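Long-range contact in cellobiose 2-epimerase (Caldibacillus thermoamylovorans, PDB 5ZHB), which catalyses the reversible 2-epimerisation of the reducing-end glucose of cellobiose, giving 4-O-beta-D-glucosyl-D-mannose: residues G246-K260 with V308-K322. Numbering follows the deposited sequence.
Sequences GHDIEASWLIDDALK and VQVEAMVGFYNAYEK
D256 OD2 accepts two bonds from helix 308-322: N318 ND2 at 2.9 Å on the anti side, and K322 NZ at 2.7 Å on the syn side, a salt bridge. K260 NZ, from its own helix, adds a weak third one. The N318 amide is turned 66° from the carboxylate. N318 OD1 accepts from K260 NZ on a lone pair at 2.9 Å. With both ends bonded, the amide's orientation is probably set. N318 ND2 also donates to a water that bonds S252 OG and G315 O. The helices run 44° apart in the same general direction, as neighbouring inner helices of the (alpha/alpha)6 barrel of the GlcNAc 2-epimerase family. W253 is a knob among E311, V314, G315 and N318. V314 CG1 makes a CH-pi contact 3.4 Å from the centre of the indole five-membered ring. L254 CD2 lies against the opposite face, toward the rim. W253 NE1 donates in the ring plane to E311 OE1 (2.8 Å). A bend at chi2 (-58°) helps carry this carboxylate there, nearly coplanar with the indole. E311 OE2 is hydrogen-bonded to H376 and salt-bridged to R379, probably offsetting E250 OE2, 3.8 Å from E311 OE2. I249 fills a second hole, CG2 3.6 Å from A312 CA and CD1 against F316.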
loop_
_atom_site.group_PDB
_atom_site.type_symbol
_atom_site.label_atom_id
_atom_site.label_comp_id
_atom_site.label_asym_id
_atom_site.label_seq_id
_atom_site.Cartn_x
_atom_site.Cartn_y
_atom_site.Cartn_z
ATOM N N GLY A 246 -2.046 -11.563 2.137
ATOM C CA GLY A 246 -1.337 -10.483 1.476
ATOM C C GLY A 246 -0.836 -9.431 2.446
ATOM O O GLY A 246 0.286 -8.944 2.291
ATOM N N HIS A 247 -1.663 -9.054 3.441
ATOM C CA HIS A 247 -1.213 -8.118 4.451
ATOM C C HIS A 247 -0.004 -8.661 5.214
ATOM O O HIS A 247 0.944 -7.940 5.498
ATOM C CB HIS A 247 -2.299 -7.749 5.465
ATOM C CG HIS A 247 -3.306 -6.780 4.962
ATOM N ND1 HIS A 247 -4.502 -7.215 4.415
ATOM C CD2 HIS A 247 -3.345 -5.442 4.994
ATOM C CE1 HIS A 247 -5.212 -6.141 4.058
ATOM N NE2 HIS A 247 -4.533 -5.063 4.409
ATOM N N ASP A 248 -0.038 -9.937 5.573
ATOM C CA ASP A 248 1.065 -10.495 6.357
ATOM C C ASP A 248 2.399 -10.375 5.636
ATOM O O ASP A 248 3.383 -9.941 6.206
ATOM C CB ASP A 248 0.733 -11.927 6.735
ATOM C CG ASP A 248 -0.324 -12.058 7.819
ATOM O OD1 ASP A 248 -1.225 -11.189 7.867
ATOM O OD2 ASP A 248 -0.237 -13.013 8.612
ATOM N N ILE A 249 2.454 -10.820 4.371
ATOM C CA ILE A 249 3.716 -10.892 3.673
ATOM C C ILE A 249 4.187 -9.483 3.317
ATOM O O ILE A 249 5.385 -9.198 3.342
ATOM C CB ILE A 249 3.635 -11.869 2.481
ATOM C CG1 ILE A 249 5.014 -12.166 1.927
ATOM C CG2 ILE A 249 2.665 -11.403 1.385
ATOM C CD1 ILE A 249 5.985 -12.713 2.962
ATOM N N GLU A 250 3.235 -8.580 3.036
ATOM C CA GLU A 250 3.552 -7.172 2.879
ATOM C C GLU A 250 4.169 -6.616 4.164
ATOM O O GLU A 250 5.212 -5.984 4.109
ATOM C CB GLU A 250 2.258 -6.429 2.536
ATOM C CG GLU A 250 2.464 -4.926 2.339
ATOM C CD GLU A 250 1.164 -4.165 2.068
ATOM O OE1 GLU A 250 0.082 -4.637 2.498
ATOM O OE2 GLU A 250 1.236 -3.106 1.403
ATOM N N ALA A 251 3.497 -6.824 5.301
ATOM C CA ALA A 251 3.966 -6.337 6.587
ATOM C C ALA A 251 5.364 -6.857 6.917
ATOM O O ALA A 251 6.195 -6.108 7.424
ATOM C CB ALA A 251 3.002 -6.761 7.672
ATOM N N SER A 252 5.611 -8.138 6.594
ATOM C CA SER A 252 6.923 -8.726 6.825
ATOM C C SER A 252 8.009 -7.798 6.308
ATOM O O SER A 252 8.910 -7.443 7.047
ATOM C CB SER A 252 7.032 -10.093 6.211
ATOM O OG SER A 252 8.351 -10.598 6.319
ATOM N N TRP A 253 7.944 -7.386 5.034
ATOM C CA TRP A 253 9.059 -6.645 4.472
ATOM C C TRP A 253 8.967 -5.149 4.756
ATOM O O TRP A 253 10.008 -4.500 4.875
ATOM C CB TRP A 253 9.235 -6.942 2.985
ATOM C CG TRP A 253 8.270 -6.274 2.045
ATOM C CD1 TRP A 253 7.093 -6.774 1.586
ATOM C CD2 TRP A 253 8.445 -5.003 1.398
ATOM N NE1 TRP A 253 6.489 -5.876 0.750
ATOM C CE2 TRP A 253 7.306 -4.794 0.598
ATOM C CE3 TRP A 253 9.440 -4.028 1.410
ATOM C CZ2 TRP A 253 7.155 -3.652 -0.183
ATOM C CZ3 TRP A 253 9.285 -2.886 0.649
ATOM C CH2 TRP A 253 8.174 -2.728 -0.173
ATOM N N LEU A 254 7.749 -4.622 4.931
ATOM C CA LEU A 254 7.599 -3.236 5.380
ATOM C C LEU A 254 8.105 -3.041 6.815
ATOM O O LEU A 254 8.807 -2.078 7.082
ATOM C CB LEU A 254 6.162 -2.745 5.248
ATOM C CG LEU A 254 5.625 -2.596 3.817
ATOM C CD1 LEU A 254 4.199 -2.100 3.855
ATOM C CD2 LEU A 254 6.469 -1.681 2.937
ATOM N N ILE A 255 7.762 -3.937 7.739
ATOM C CA ILE A 255 8.329 -3.834 9.087
ATOM C C ILE A 255 9.855 -3.913 8.992
ATOM O O ILE A 255 10.595 -3.123 9.619
ATOM C CB ILE A 255 7.714 -4.894 10.020
ATOM C CG1 ILE A 255 6.241 -4.592 10.293
ATOM C CG2 ILE A 255 8.518 -5.029 11.321
ATOM C CD1 ILE A 255 5.434 -5.770 10.807
ATOM N N ASP A 256 10.359 -4.823 8.141
ATOM C CA ASP A 256 11.804 -4.969 8.012
ATOM C C ASP A 256 12.442 -3.668 7.531
ATOM O O ASP A 256 13.477 -3.236 8.041
ATOM C CB ASP A 256 12.190 -6.092 7.060
ATOM C CG ASP A 256 13.569 -6.686 7.321
ATOM O OD1 ASP A 256 14.088 -6.479 8.430
ATOM O OD2 ASP A 256 14.120 -7.308 6.402
ATOM N N ASP A 257 11.813 -3.012 6.548
ATOM C CA ASP A 257 12.309 -1.724 6.116
ATOM C C ASP A 257 12.311 -0.735 7.269
ATOM O O ASP A 257 13.219 0.089 7.349
ATOM C CB ASP A 257 11.515 -1.129 4.966
ATOM C CG ASP A 257 12.071 -1.416 3.590
ATOM O OD1 ASP A 257 12.941 -2.302 3.468
ATOM O OD2 ASP A 257 11.659 -0.708 2.674
ATOM N N ALA A 258 11.311 -0.815 8.152
ATOM C CA ALA A 258 11.243 0.109 9.283
ATOM C C ALA A 258 12.416 -0.166 10.245
ATOM O O ALA A 258 13.109 0.756 10.694
ATOM C CB ALA A 258 9.906 -0.027 9.980
ATOM N N LEU A 259 12.667 -1.456 10.487
ATOM C CA LEU A 259 13.848 -1.895 11.224
ATOM C C LEU A 259 15.139 -1.346 10.625
ATOM O O LEU A 259 15.969 -0.813 11.366
ATOM C CB LEU A 259 13.852 -3.415 11.324
ATOM C CG LEU A 259 12.732 -4.034 12.151
ATOM C CD1 LEU A 259 12.853 -5.559 12.103
ATOM C CD2 LEU A 259 12.701 -3.513 13.569
ATOM N N LYS A 260 15.329 -1.492 9.308
ATOM C CA LYS A 260 16.564 -1.098 8.653
ATOM C C LYS A 260 16.781 0.416 8.706
ATOM O O LYS A 260 17.905 0.877 8.961
ATOM C CB LYS A 260 16.611 -1.541 7.185
ATOM C CG LYS A 260 16.625 -3.040 6.920
ATOM C CD LYS A 260 16.111 -3.440 5.538
ATOM C CE LYS A 260 15.932 -4.908 5.444
ATOM N NZ LYS A 260 15.318 -5.414 4.210
ATOM N N VAL A 308 -1.888 -8.937 -3.732
ATOM C CA VAL A 308 -1.426 -10.022 -2.873
ATOM C C VAL A 308 -0.244 -10.752 -3.514
ATOM O O VAL A 308 0.785 -10.964 -2.872
ATOM C CB VAL A 308 -2.606 -10.961 -2.546
ATOM C CG1 VAL A 308 -2.123 -12.221 -1.832
ATOM C CG2 VAL A 308 -3.728 -10.260 -1.790
ATOM N N GLN A 309 -0.309 -10.978 -4.827
ATOM C CA GLN A 309 0.732 -11.709 -5.517
ATOM C C GLN A 309 2.027 -10.906 -5.471
ATOM O O GLN A 309 3.087 -11.449 -5.179
ATOM C CB GLN A 309 0.355 -12.014 -6.963
ATOM C CG GLN A 309 -1.036 -12.592 -7.175
ATOM C CD GLN A 309 -1.330 -13.814 -6.330
ATOM O OE1 GLN A 309 -0.522 -14.735 -6.254
ATOM N NE2 GLN A 309 -2.435 -13.784 -5.604
ATOM N N VAL A 310 1.977 -9.609 -5.786
ATOM C CA VAL A 310 3.225 -8.866 -5.867
ATOM C C VAL A 310 3.838 -8.622 -4.477
ATOM O O VAL A 310 5.048 -8.559 -4.356
ATOM C CB VAL A 310 3.077 -7.522 -6.615
ATOM C CG1 VAL A 310 2.443 -7.711 -7.984
ATOM C CG2 VAL A 310 2.334 -6.462 -5.829
ATOM N N GLU A 311 3.023 -8.358 -3.458
ATOM C CA GLU A 311 3.545 -8.242 -2.095
ATOM C C GLU A 311 4.198 -9.559 -1.675
ATOM O O GLU A 311 5.186 -9.548 -0.957
ATOM C CB GLU A 311 2.490 -7.818 -1.077
ATOM C CG GLU A 311 1.977 -6.395 -1.305
ATOM C CD GLU A 311 2.989 -5.285 -1.292
ATOM O OE1 GLU A 311 4.044 -5.484 -0.656
ATOM O OE2 GLU A 311 2.751 -4.219 -1.950
ATOM N N ALA A 312 3.633 -10.691 -2.074
ATOM C CA ALA A 312 4.262 -11.976 -1.759
ATOM C C ALA A 312 5.627 -12.087 -2.446
ATOM O O ALA A 312 6.606 -12.550 -1.843
ATOM C CB ALA A 312 3.337 -13.107 -2.139
ATOM N N MET A 313 5.724 -11.623 -3.699
ATOM C CA MET A 313 7.014 -11.685 -4.393
ATOM C C MET A 313 8.041 -10.838 -3.648
ATOM O O MET A 313 9.177 -11.276 -3.434
ATOM C CB MET A 313 6.929 -11.296 -5.881
ATOM C CG MET A 313 6.299 -12.378 -6.724
ATOM S SD MET A 313 6.157 -12.046 -8.497
ATOM C CE MET A 313 4.869 -10.794 -8.620
ATOM N N VAL A 314 7.659 -9.648 -3.174
ATOM C CA VAL A 314 8.633 -8.802 -2.512
ATOM C C VAL A 314 9.005 -9.431 -1.159
ATOM O O VAL A 314 10.176 -9.532 -0.820
ATOM C CB VAL A 314 8.182 -7.336 -2.369
ATOM C CG1 VAL A 314 9.204 -6.495 -1.605
ATOM C CG2 VAL A 314 7.904 -6.722 -3.743
ATOM N N GLY A 315 8.003 -9.834 -0.383
ATOM C CA GLY A 315 8.237 -10.281 0.974
ATOM C C GLY A 315 9.041 -11.576 0.967
ATOM O O GLY A 315 9.924 -11.740 1.792
ATOM N N PHE A 316 8.755 -12.435 -0.008
ATOM C CA PHE A 316 9.469 -13.699 -0.141
ATOM C C PHE A 316 10.915 -13.463 -0.556
ATOM O O PHE A 316 11.811 -14.136 -0.032
ATOM C CB PHE A 316 8.712 -14.656 -1.046
ATOM C CG PHE A 316 7.451 -15.297 -0.490
ATOM C CD1 PHE A 316 7.211 -15.459 0.877
ATOM C CD2 PHE A 316 6.509 -15.801 -1.362
ATOM C CE1 PHE A 316 6.044 -16.072 1.327
ATOM C CE2 PHE A 316 5.358 -16.436 -0.909
ATOM C CZ PHE A 316 5.118 -16.543 0.431
ATOM N N TYR A 317 11.161 -12.485 -1.430
ATOM C CA TYR A 317 12.520 -12.170 -1.831
ATOM C C TYR A 317 13.328 -11.562 -0.677
ATOM O O TYR A 317 14.518 -11.856 -0.507
ATOM C CB TYR A 317 12.546 -11.300 -3.091
ATOM C CG TYR A 317 13.975 -11.166 -3.569
ATOM C CD1 TYR A 317 14.627 -12.232 -4.181
ATOM C CD2 TYR A 317 14.697 -10.010 -3.325
ATOM C CE1 TYR A 317 15.948 -12.129 -4.593
ATOM C CE2 TYR A 317 16.020 -9.904 -3.711
ATOM C CZ TYR A 317 16.650 -10.968 -4.336
ATOM O OH TYR A 317 17.952 -10.812 -4.716
ATOM N N ASN A 318 12.698 -10.678 0.110
ATOM C CA ASN A 318 13.312 -10.151 1.320
ATOM C C ASN A 318 13.709 -11.300 2.250
ATOM O O ASN A 318 14.837 -11.341 2.745
ATOM C CB ASN A 318 12.351 -9.199 2.054
ATOM C CG ASN A 318 12.991 -8.450 3.202
ATOM O OD1 ASN A 318 13.920 -7.666 3.002
ATOM N ND2 ASN A 318 12.483 -8.649 4.411
ATOM N N ALA A 319 12.773 -12.214 2.487
ATOM C CA ALA A 319 13.009 -13.381 3.308
ATOM C C ALA A 319 14.182 -14.219 2.783
ATOM O O ALA A 319 14.937 -14.778 3.587
ATOM C CB ALA A 319 11.763 -14.198 3.383
ATOM N N TYR A 320 14.282 -14.334 1.453
ATOM C CA TYR A 320 15.388 -15.042 0.826
ATOM C C TYR A 320 16.697 -14.363 1.177
ATOM O O TYR A 320 17.668 -15.058 1.484
ATOM C CB TYR A 320 15.241 -15.148 -0.689
ATOM C CG TYR A 320 16.439 -15.784 -1.382
ATOM C CD1 TYR A 320 16.719 -17.144 -1.224
ATOM C CD2 TYR A 320 17.269 -15.030 -2.195
ATOM C CE1 TYR A 320 17.810 -17.731 -1.838
ATOM C CE2 TYR A 320 18.329 -15.621 -2.867
ATOM C CZ TYR A 320 18.609 -16.967 -2.674
ATOM O OH TYR A 320 19.660 -17.538 -3.332
ATOM N N GLU A 321 16.715 -13.016 1.123
ATOM C CA GLU A 321 17.889 -12.237 1.489
ATOM C C GLU A 321 18.314 -12.538 2.936
ATOM O O GLU A 321 19.491 -12.665 3.226
ATOM C CB GLU A 321 17.687 -10.739 1.218
ATOM C CG GLU A 321 17.730 -10.352 -0.259
ATOM C CD GLU A 321 17.598 -8.865 -0.574
ATOM O OE1 GLU A 321 16.516 -8.312 -0.364
ATOM O OE2 GLU A 321 18.546 -8.239 -1.066
ATOM N N LYS A 322 17.369 -12.702 3.857
ATOM C CA LYS A 322 17.722 -12.918 5.253
ATOM C C LYS A 322 18.018 -14.385 5.567
ATOM O O LYS A 322 18.680 -14.676 6.566
ATOM C CB LYS A 322 16.602 -12.484 6.201
ATOM C CG LYS A 322 16.169 -11.048 6.076
ATOM C CD LYS A 322 15.072 -10.715 7.086
ATOM C CE LYS A 322 15.460 -9.847 8.242
ATOM N NZ LYS A 322 16.105 -8.595 7.804
HETATM O O HOH W 1 10.055 -10.442 4.282
#